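Side-chain contacts in prophenoloxidase b (Marsupenaeus japonicus, PDB 3WKY), which probably oxidises monophenols and o-diphenols, after activation of the proenzyme, at a type 3 dicopper centre in a haemocyanin-like fold: residues A[75-80]-A[206-211]; A[149-154]-A[461-466]; A[311-316]-A[351-356]. All coordinates share one frame; numbering follows the deposited sequence.

In the fold
The three contacts show how a multidomain chain is tied together at places 35 to about 300 residues apart. Contact 1 joins helix 74-89 of the N-terminal all-alpha region to a loop of the copper-containing region. Contact 2 joins helix 145-160 of the copper region to a loop of the Ig-like region, and encloses contact 3, which lies within the copper region; the segments of contacts 1 and 2 alternate along the chain. Contacts 1 and 3 have centres about 20 Å apart on the same side of the chain's centre, whereas those of contacts 2 and 3 are about 51 Å apart on opposite sides. Contacts 1 and 2 thus each join two regions, and contact 3 is internal to one.

Contact 1. Residues A[75-80]-A[206-211]; sequences QHSQAV and NPYYIE
Ser77, in the first turn of helix 74-89, is met by two consecutive tyrosines, Tyr208 and Tyr209, of the loop that follows helix 193-205. Its CA-CB bond points at that loop, and CB already does much of the touching: it sits over one face of the Tyr209 ring, 3.4 Å from CD1, and lies 3.3 Å from Tyr208 OH. One bond further out, OG lies 3.1 Å from the same Tyr208 OH. Because OG is set between the backbone N and the carbonyl carbon (chi1 59°), it also stays close to its own helix, where it is hydrogen-bonded to the carbonyl oxygens of Lys74 and Asn73. The serine's single proton therefore has competing acceptors.

The tyrosines are presented by a type I beta turn from Pro207 to Ile210, closed by the bond from Ile210 N to Pro207 O. Within it Tyr209 directs its ring edge at its neighbour, CD1 standing 3.7 Å above the centre of the Tyr208 ring, while Pro207 CB covers the Tyr209 face opposite the one that Ser77 O approaches. At the far end of that ring, Tyr209 OH is 3.8 Å from Val80 CG1, one helical turn after Ser77.

Tyr208 OH is hydrogen-bonded to Ala71 O, next to Phe72, which lines the pocket of the copper-dioxygen cluster; the Tyr208 side chain is itself about 8 Å from that cluster. The serine hydroxyl is thus probably satisfied within the start of its own helix, while Tyr208 OH to Ala71 O and Lys81 NZ to Tyr209 O are polar ties between the all-alpha and copper regions, and Ser77 CB on the Tyr209 face gives the joint its apolar part.

Contact 2. Residues A[149-154]-A[461-466]; sequences NKAKKL and IDFRLK. With EDO (1,2-ethanediol), chain L.
Phe463 packs its ring against Ala151 and Lys152, joining a loop of the Ig-like region to helix 145-160 of the copper-containing region. The loop runs between strands 445-456 and 472-481 of the large mixed sheet, and an Asx turn shapes it at Asp462. In the first shell Phe463 CE1 makes the nearest approaches, 4.0 Å to Ala151 CB and 3.9 Å to Lys152 CG, with CD1 a little farther from the lysine. Both residues approach the ring obliquely. The lysine uses only the inner part of its chain here, which passes the phenylalanine at about a right angle; with CG anti to the carbonyl carbon (chi1 -62°) and the rest extended, the ammonium group is carried away from the aromatic ring.

One step outward, Ile461 CG2 lies 3.6 Å above one face of the Phe463 ring, offset toward the rim, so a residue of the same loop helps to fix the ring. Ala155 and Val473 also touch this phenylalanine, completing an apolar patch shared by helix and sheet. The backbone amide of Phe463 is taken up by a bound solvent molecule: it donates a nearly straight bond (174°) to O1 of an ethanediol, probably from the crystallisation liquor, which is also hydrogen-bonded to Ser458 OG.

Beyond this lies a second subunit of the six-chain assembly: Lys466 NZ forms a salt bridge with Asp469 of that subunit, so the loop faces a neighbouring copy as well as its own helix. Asp462 helps to shape the loop. Its OD1 accepts from Arg464 N at 3.2 Å, a donor standing 36° out of the carboxylate plane, while OD2 pairs with Arg464 NH1 at 2.6 Å.

Contact 3. Residues A[311-316]-A[351-356]; sequences GYLIHE and DVYGNI
Strand 312-314, which pairs antiparallel with strand 320-322 in a small two-stranded sheet, meets the short helix 350-353 where Ile314 and Leu313 receive the phenol of Tyr353. The tyrosine hydroxyl accepts a bond from Ile314 N, 2.9 Å long and close to straight (168°), with the N lying in the plane of the ring at its edge. Leu313 turns its backbone to Val321 of the partner strand, so the phenol oxygen takes up an amide that the small sheet does not use there.

Apolar atoms close round that bond. Leu313 CD2 is 3.8 Å from Tyr353 CZ, its side chain slanting past the ring, whereas Ile314 stands at about a right angle to the tyrosine and sets CG2 3.4 Å from OH. That methyl group occupies the position between the backbone N and the carbonyl carbon, which brings it to the same side as the donating amide. Val352 CG1 lies 3.7 Å above the centre of the Tyr353 ring.

Each segment holds a glycine of positive phi at a helix end. Gly311 is the C-prime residue of a Schellman motif that ends helix 294-310 and turns the chain into the strand; Gly354 leaves helix 350-353 just before helix 356-365, which carries His357 and His361 of the copper-dioxygen pocket.

Farther along, a water molecule bridges the two segments: it donates to Glu316 OE1 at 2.7 Å and accepts from Asp351 N at 2.9 Å, while Glu316 OE1 and Asp351 OD2 stay 5.4 Å apart.

Contact 1. Residues A[75-80]-A[206-211]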
loop_
_atom_site.group_PDB
_atom_site.type_symbol
_atom_site.label_atom_id
_atom_site.label_comp_id
_atom_site.label_asym_id
_atom_site.label_seq_id
_atom_site.Cartn_x
_atom_site.Cartn_y
_atom_site.Cartn_z
ATOM N N GLN A 75 12.483 -26.032 24.735
ATOM C CA GLN A 75 13.256 -27.264 24.718
ATOM C C GLN A 75 14.675 -27.050 25.257
ATOM O O GLN A 75 15.176 -27.869 26.039
ATOM C CB GLN A 75 13.274 -27.872 23.307
ATOM C CG GLN A 75 11.929 -28.454 22.870
ATOM C CD GLN A 75 11.009 -27.447 22.174
ATOM O OE1 GLN A 75 11.344 -26.271 22.010
ATOM N NE2 GLN A 75 9.838 -27.920 21.757
ATOM N N HIS A 76 15.311 -25.949 24.867
ATOM C CA HIS A 76 16.651 -25.647 25.359
ATOM C C HIS A 76 16.636 -25.382 26.867
ATOM O O HIS A 76 17.519 -25.853 27.585
ATOM C CB HIS A 76 17.271 -24.458 24.621
ATOM C CG HIS A 76 17.869 -24.807 23.291
ATOM N ND1 HIS A 76 19.146 -24.434 22.931
ATOM C CD2 HIS A 76 17.370 -25.496 22.235
ATOM C CE1 HIS A 76 19.408 -24.876 21.715
ATOM N NE2 HIS A 76 18.344 -25.518 21.265
ATOM N N SER A 77 15.649 -24.627 27.342
ATOM C CA SER A 77 15.589 -24.345 28.771
ATOM C C SER A 77 15.327 -25.618 29.587
ATOM O O SER A 77 15.894 -25.771 30.670
ATOM C CB SER A 77 14.577 -23.238 29.100
ATOM O OG SER A 77 13.280 -23.581 28.666
ATOM N N GLN A 78 14.509 -26.529 29.064
ATOM C CA GLN A 78 14.242 -27.781 29.768
ATOM C C GLN A 78 15.517 -28.619 29.883
ATOM O O GLN A 78 15.720 -29.323 30.873
ATOM C CB GLN A 78 13.131 -28.584 29.077
ATOM C CG GLN A 78 12.651 -29.805 29.880
ATOM C CD GLN A 78 11.999 -29.418 31.199
ATOM O OE1 GLN A 78 11.094 -28.586 31.236
ATOM N NE2 GLN A 78 12.461 -30.021 32.289
ATOM N N ALA A 79 16.375 -28.539 28.868
ATOM C CA ALA A 79 17.614 -29.302 28.855
ATOM C C ALA A 79 18.584 -28.782 29.911
ATOM O O ALA A 79 19.235 -29.565 30.613
ATOM C CB ALA A 79 18.251 -29.266 27.480
ATOM N N VAL A 80 18.684 -27.459 30.027
ATOM C CA VAL A 80 19.527 -26.867 31.062
ATOM C C VAL A 80 18.978 -27.203 32.449
ATOM O O VAL A 80 19.735 -27.532 33.374
ATOM C CB VAL A 80 19.679 -25.343 30.878
ATOM C CG1 VAL A 80 20.280 -24.699 32.119
ATOM C CG2 VAL A 80 20.564 -25.059 29.684
ATOM N N ASN A 206 17.554 -16.320 37.930
ATOM C CA ASN A 206 16.094 -16.267 37.987
ATOM C C ASN A 206 15.418 -16.841 36.749
ATOM O O ASN A 206 14.624 -16.149 36.109
ATOM C CB ASN A 206 15.648 -14.821 38.162
ATOM C CG ASN A 206 16.125 -14.241 39.458
ATOM O OD1 ASN A 206 15.642 -14.628 40.517
ATOM N ND2 ASN A 206 17.101 -13.339 39.392
ATOM N N PRO A 207 15.707 -18.111 36.420
ATOM C CA PRO A 207 15.152 -18.636 35.166
ATOM C C PRO A 207 13.649 -18.809 35.249
ATOM O O PRO A 207 13.103 -19.185 36.287
ATOM C CB PRO A 207 15.845 -19.997 35.019
ATOM C CG PRO A 207 16.169 -20.412 36.442
ATOM C CD PRO A 207 16.486 -19.129 37.160
ATOM N N TYR A 208 12.975 -18.532 34.138
ATOM C CA TYR A 208 11.532 -18.620 34.107
ATOM C C TYR A 208 11.053 -20.057 34.280
ATOM O O TYR A 208 9.867 -20.296 34.568
ATOM C CB TYR A 208 11.007 -18.010 32.807
ATOM C CG TYR A 208 11.518 -18.690 31.553
ATOM C CD1 TYR A 208 10.878 -19.807 31.047
ATOM C CD2 TYR A 208 12.626 -18.194 30.864
ATOM C CE1 TYR A 208 11.325 -20.430 29.895
ATOM C CE2 TYR A 208 13.083 -18.814 29.703
ATOM C CZ TYR A 208 12.428 -19.929 29.233
ATOM O OH TYR A 208 12.857 -20.565 28.079
ATOM N N TYR A 209 11.972 -21.009 34.132
ATOM C CA TYR A 209 11.597 -22.414 34.269
ATOM C C TYR A 209 11.828 -22.946 35.691
ATOM O O TYR A 209 11.631 -24.135 35.957
ATOM C CB TYR A 209 12.313 -23.270 33.210
ATOM C CG TYR A 209 13.761 -22.880 32.996
ATOM C CD1 TYR A 209 14.114 -21.831 32.142
ATOM C CD2 TYR A 209 14.778 -23.554 33.657
ATOM C CE1 TYR A 209 15.443 -21.475 31.958
ATOM C CE2 TYR A 209 16.099 -23.211 33.476
ATOM C CZ TYR A 209 16.431 -22.177 32.629
ATOM O OH TYR A 209 17.756 -21.841 32.468
ATOM N N ILE A 210 12.229 -22.062 36.602
ATOM C CA ILE A 210 12.466 -22.468 37.988
ATOM C C ILE A 210 11.220 -23.120 38.587
ATOM O O ILE A 210 10.090 -22.766 38.237
ATOM C CB ILE A 210 12.909 -21.268 38.862
ATOM C CG1 ILE A 210 13.616 -21.745 40.141
ATOM C CG2 ILE A 210 11.727 -20.354 39.208
ATOM C CD1 ILE A 210 15.069 -22.140 39.916
ATOM N N GLU A 211 11.400 -24.097 39.469
ATOM C CA GLU A 211 10.259 -24.670 40.176
ATOM C C GLU A 211 9.545 -23.555 40.930
ATOM O O GLU A 211 10.175 -22.832 41.702
ATOM C CB GLU A 211 10.713 -25.758 41.153
ATOM C CG GLU A 211 10.171 -27.147 40.828
ATOM C CD GLU A 211 8.706 -27.310 41.191
ATOM O OE1 GLU A 211 8.338 -27.021 42.350
ATOM O OE2 GLU A 211 7.924 -27.733 40.318
#

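Contact 2. Residues A[149-154]-A[461-466]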
loop_
_atom_site.group_PDB
_atom_site.type_symbol
_atom_site.label_atom_id
_atom_site.label_comp_id
_atom_site.label_asym_id
_atom_site.label_seq_id
_atom_site.Cartn_x
_atom_site.Cartn_y
_atom_site.Cartn_z
ATOM N N ASN A 149 39.692 -13.859 14.878
ATOM C CA ASN A 149 40.485 -14.396 13.775
ATOM C C ASN A 149 41.873 -13.757 13.714
ATOM O O ASN A 149 42.868 -14.443 13.440
ATOM C CB ASN A 149 39.745 -14.258 12.443
ATOM C CG ASN A 149 38.502 -15.119 12.382
ATOM O OD1 ASN A 149 38.379 -16.098 13.118
ATOM N ND2 ASN A 149 37.573 -14.764 11.501
ATOM N N LYS A 150 41.947 -12.462 14.001
ATOM C CA LYS A 150 43.226 -11.760 14.064
ATOM C C LYS A 150 44.086 -12.304 15.206
ATOM O O LYS A 150 45.301 -12.431 15.066
ATOM C CB LYS A 150 43.018 -10.255 14.232
ATOM C CG LYS A 150 44.306 -9.463 14.367
ATOM C CD LYS A 150 44.041 -7.966 14.462
ATOM C CE LYS A 150 45.348 -7.173 14.441
ATOM N NZ LYS A 150 45.121 -5.695 14.378
ATOM N N ALA A 151 43.452 -12.628 16.330
ATOM C CA ALA A 151 44.156 -13.216 17.468
ATOM C C ALA A 151 44.776 -14.592 17.155
ATOM O O ALA A 151 45.886 -14.886 17.605
ATOM C CB ALA A 151 43.235 -13.304 18.686
ATOM N N LYS A 152 44.057 -15.430 16.406
ATOM C CA LYS A 152 44.561 -16.760 16.029
ATOM C C LYS A 152 45.790 -16.630 15.139
ATOM O O LYS A 152 46.736 -17.414 15.235
ATOM C CB LYS A 152 43.470 -17.581 15.334
ATOM C CG LYS A 152 42.286 -17.844 16.240
ATOM C CD LYS A 152 41.246 -18.763 15.628
ATOM C CE LYS A 152 40.357 -19.322 16.744
ATOM N NZ LYS A 152 39.227 -20.155 16.249
ATOM N N LYS A 153 45.750 -15.621 14.276
ATOM C CA LYS A 153 46.866 -15.289 13.406
ATOM C C LYS A 153 48.079 -14.868 14.236
ATOM O O LYS A 153 49.174 -15.413 14.080
ATOM C CB LYS A 153 46.443 -14.148 12.487
ATOM C CG LYS A 153 47.306 -13.928 11.270
ATOM C CD LYS A 153 46.627 -12.903 10.369
ATOM C CE LYS A 153 47.365 -12.699 9.059
ATOM N NZ LYS A 153 46.527 -11.923 8.101
ATOM N N LEU A 154 47.867 -13.893 15.114
ATOM C CA LEU A 154 48.914 -13.371 15.983
ATOM C C LEU A 154 49.478 -14.447 16.908
ATOM O O LEU A 154 50.671 -14.453 17.207
ATOM C CB LEU A 154 48.377 -12.193 16.803
ATOM C CG LEU A 154 48.582 -10.781 16.246
ATOM C CD1 LEU A 154 48.217 -10.697 14.781
ATOM C CD2 LEU A 154 47.776 -9.769 17.049
ATOM N N ILE A 461 39.553 -20.030 25.003
ATOM C CA ILE A 461 39.968 -20.515 23.695
ATOM C C ILE A 461 41.381 -21.072 23.779
ATOM O O ILE A 461 42.284 -20.415 24.309
ATOM C CB ILE A 461 39.984 -19.373 22.669
ATOM C CG1 ILE A 461 38.569 -18.813 22.467
ATOM C CG2 ILE A 461 40.553 -19.855 21.343
ATOM C CD1 ILE A 461 38.545 -17.512 21.677
ATOM N N ASP A 462 41.569 -22.273 23.239
ATOM C CA ASP A 462 42.884 -22.897 23.185
ATOM C C ASP A 462 43.625 -22.423 21.944
ATOM O O ASP A 462 43.346 -22.886 20.840
ATOM C CB ASP A 462 42.732 -24.421 23.159
ATOM C CG ASP A 462 44.044 -25.148 23.424
ATOM O OD1 ASP A 462 45.111 -24.503 23.387
ATOM O OD2 ASP A 462 44.000 -26.373 23.662
ATOM N N PHE A 463 44.575 -21.513 22.120
ATOM C CA PHE A 463 45.301 -20.947 20.983
ATOM C C PHE A 463 46.553 -21.741 20.585
ATOM O O PHE A 463 47.264 -21.348 19.659
ATOM C CB PHE A 463 45.685 -19.494 21.258
ATOM C CG PHE A 463 44.528 -18.527 21.206
ATOM C CD1 PHE A 463 44.104 -17.992 19.996
ATOM C CD2 PHE A 463 43.884 -18.131 22.370
ATOM C CE1 PHE A 463 43.049 -17.084 19.943
ATOM C CE2 PHE A 463 42.829 -17.222 22.326
ATOM C CZ PHE A 463 42.413 -16.700 21.112
ATOM N N ARG A 464 46.822 -22.845 21.281
ATOM C CA ARG A 464 47.972 -23.692 20.956
ATOM C C ARG A 464 47.829 -24.358 19.589
ATOM O O ARG A 464 46.744 -24.806 19.213
ATOM C CB ARG A 464 48.161 -24.783 22.015
ATOM C CG ARG A 464 48.603 -24.280 23.382
ATOM C CD ARG A 464 47.826 -24.977 24.487
ATOM N NE ARG A 464 48.260 -26.342 24.757
ATOM C CZ ARG A 464 47.441 -27.361 25.012
ATOM N NH1 ARG A 464 46.128 -27.191 25.007
ATOM N NH2 ARG A 464 47.941 -28.564 25.261
ATOM N N LEU A 465 48.932 -24.423 18.851
ATOM C CA LEU A 465 48.980 -25.215 17.628
ATOM C C LEU A 465 49.169 -26.678 18.004
ATOM O O LEU A 465 48.466 -27.563 17.508
ATOM C CB LEU A 465 50.120 -24.740 16.735
ATOM C CG LEU A 465 49.821 -23.428 16.012
ATOM C CD1 LEU A 465 51.070 -22.864 15.350
ATOM C CD2 LEU A 465 48.721 -23.647 14.983
ATOM N N LYS A 466 50.115 -26.921 18.904
ATOM C CA LYS A 466 50.338 -28.257 19.434
ATOM C C LYS A 466 50.506 -28.240 20.945
ATOM O O LYS A 466 50.721 -27.184 21.542
ATOM C CB LYS A 466 51.538 -28.916 18.754
ATOM C CG LYS A 466 51.177 -29.586 17.438
ATOM C CD LYS A 466 52.407 -29.957 16.632
ATOM C CE LYS A 466 52.027 -30.935 15.545
ATOM N NZ LYS A 466 53.119 -31.206 14.572
HETATM C C1 EDO L . 44.675 -21.592 25.781
HETATM O O1 EDO L . 45.509 -20.646 25.077
HETATM C C2 EDO L . 45.356 -22.209 27.001
HETATM O O2 EDO L . 46.345 -23.151 26.569
#

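Contact 3. Residues A[311-316]-A[351-356]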
loop_
_atom_site.group_PDB
_atom_site.type_symbol
_atom_site.label_atom_id
_atom_site.label_comp_id
_atom_site.label_asym_id
_atom_site.label_seq_id
_atom_site.Cartn_x
_atom_site.Cartn_y
_atom_site.Cartn_z
ATOM N N GLY A 311 -8.717 -5.988 36.227
ATOM C CA GLY A 311 -8.129 -6.213 37.544
ATOM C C GLY A 311 -8.078 -7.651 38.041
ATOM O O GLY A 311 -7.917 -7.890 39.238
ATOM N N TYR A 312 -8.198 -8.612 37.131
ATOM C CA TYR A 312 -8.070 -10.005 37.512
ATOM C C TYR A 312 -7.703 -10.899 36.347
ATOM O O TYR A 312 -8.022 -10.634 35.190
ATOM C CB TYR A 312 -9.329 -10.523 38.227
ATOM C CG TYR A 312 -10.615 -10.391 37.446
ATOM C CD1 TYR A 312 -10.970 -11.335 36.497
ATOM C CD2 TYR A 312 -11.489 -9.335 37.675
ATOM C CE1 TYR A 312 -12.149 -11.227 35.781
ATOM C CE2 TYR A 312 -12.677 -9.221 36.956
ATOM C CZ TYR A 312 -12.998 -10.175 36.015
ATOM O OH TYR A 312 -14.170 -10.079 35.293
ATOM N N LEU A 313 -6.971 -11.958 36.675
ATOM C CA LEU A 313 -6.625 -12.958 35.667
ATOM C C LEU A 313 -7.515 -14.169 35.868
ATOM O O LEU A 313 -8.032 -14.403 36.965
ATOM C CB LEU A 313 -5.156 -13.373 35.783
ATOM C CG LEU A 313 -4.134 -12.251 35.600
ATOM C CD1 LEU A 313 -2.701 -12.804 35.681
ATOM C CD2 LEU A 313 -4.366 -11.517 34.280
ATOM N N ILE A 314 -7.713 -14.944 34.808
ATOM C CA ILE A 314 -8.464 -16.177 34.950
ATOM C C ILE A 314 -7.506 -17.352 35.072
ATOM O O ILE A 314 -6.629 -17.561 34.229
ATOM C CB ILE A 314 -9.508 -16.384 33.821
ATOM C CG1 ILE A 314 -10.247 -17.708 34.030
ATOM C CG2 ILE A 314 -8.861 -16.313 32.438
ATOM C CD1 ILE A 314 -11.486 -17.863 33.178
ATOM N N HIS A 315 -7.658 -18.107 36.152
ATOM C CA HIS A 315 -6.790 -19.250 36.385
ATOM C C HIS A 315 -7.196 -20.372 35.444
ATOM O O HIS A 315 -8.355 -20.461 35.036
ATOM C CB HIS A 315 -6.896 -19.718 37.843
ATOM C CG HIS A 315 -5.731 -20.540 38.296
ATOM N ND1 HIS A 315 -5.550 -21.849 37.907
ATOM C CD2 HIS A 315 -4.682 -20.235 39.096
ATOM C CE1 HIS A 315 -4.437 -22.318 38.447
ATOM N NE2 HIS A 315 -3.892 -21.358 39.173
ATOM N N GLU A 316 -6.247 -21.220 35.073
ATOM C CA GLU A 316 -6.595 -22.338 34.205
ATOM C C GLU A 316 -7.588 -23.264 34.897
ATOM O O GLU A 316 -8.332 -23.983 34.228
ATOM C CB GLU A 316 -5.361 -23.089 33.701
ATOM C CG GLU A 316 -4.463 -23.664 34.775
ATOM C CD GLU A 316 -3.252 -24.358 34.182
ATOM O OE1 GLU A 316 -3.238 -24.578 32.949
ATOM O OE2 GLU A 316 -2.314 -24.675 34.942
ATOM N N ASP A 351 -2.460 -21.471 28.599
ATOM C CA ASP A 351 -3.271 -21.626 27.383
ATOM C C ASP A 351 -3.959 -20.322 26.990
ATOM O O ASP A 351 -4.271 -20.104 25.820
ATOM C CB ASP A 351 -4.336 -22.718 27.544
ATOM C CG ASP A 351 -3.758 -24.119 27.519
ATOM O OD1 ASP A 351 -2.539 -24.279 27.311
ATOM O OD2 ASP A 351 -4.549 -25.070 27.682
ATOM N N VAL A 352 -4.188 -19.459 27.972
ATOM C CA VAL A 352 -4.887 -18.201 27.734
ATOM C C VAL A 352 -3.936 -17.008 27.549
ATOM O O VAL A 352 -4.134 -16.195 26.631
ATOM C CB VAL A 352 -5.931 -17.943 28.850
ATOM C CG1 VAL A 352 -6.405 -16.482 28.860
ATOM C CG2 VAL A 352 -7.112 -18.902 28.659
ATOM N N TYR A 353 -2.903 -16.913 28.395
ATOM C CA TYR A 353 -1.975 -15.762 28.361
ATOM C C TYR A 353 -0.675 -16.042 27.612
ATOM O O TYR A 353 0.065 -15.111 27.271
ATOM C CB TYR A 353 -1.691 -15.211 29.786
ATOM C CG TYR A 353 -2.959 -14.844 30.500
ATOM C CD1 TYR A 353 -3.736 -13.778 30.066
ATOM C CD2 TYR A 353 -3.411 -15.590 31.587
ATOM C CE1 TYR A 353 -4.930 -13.448 30.705
ATOM C CE2 TYR A 353 -4.591 -15.266 32.232
ATOM C CZ TYR A 353 -5.349 -14.201 31.783
ATOM O OH TYR A 353 -6.522 -13.875 32.419
ATOM N N GLY A 354 -0.382 -17.321 27.380
ATOM C CA GLY A 354 0.709 -17.707 26.493
ATOM C C GLY A 354 2.121 -17.528 27.023
ATOM O O GLY A 354 2.410 -17.764 28.206
ATOM N N ASN A 355 3.010 -17.105 26.130
ATOM C CA ASN A 355 4.439 -17.046 26.399
ATOM C C ASN A 355 5.005 -15.895 25.567
ATOM O O ASN A 355 5.935 -16.084 24.773
ATOM C CB ASN A 355 5.085 -18.386 25.996
ATOM C CG ASN A 355 6.549 -18.502 26.436
ATOM O OD1 ASN A 355 6.979 -17.831 27.369
ATOM N ND2 ASN A 355 7.317 -19.367 25.752
ATOM N N ILE A 356 4.435 -14.704 25.754
ATOM C CA ILE A 356 4.682 -13.581 24.847
ATOM C C ILE A 356 6.131 -13.141 24.792
ATOM O O ILE A 356 6.726 -13.054 23.723
ATOM C CB ILE A 356 3.821 -12.355 25.214
ATOM C CG1 ILE A 356 2.338 -12.651 24.963
ATOM C CG2 ILE A 356 4.271 -11.122 24.406
ATOM C CD1 ILE A 356 1.402 -11.677 25.731
HETATM O O HOH W 1 -3.390 -23.261 30.618
#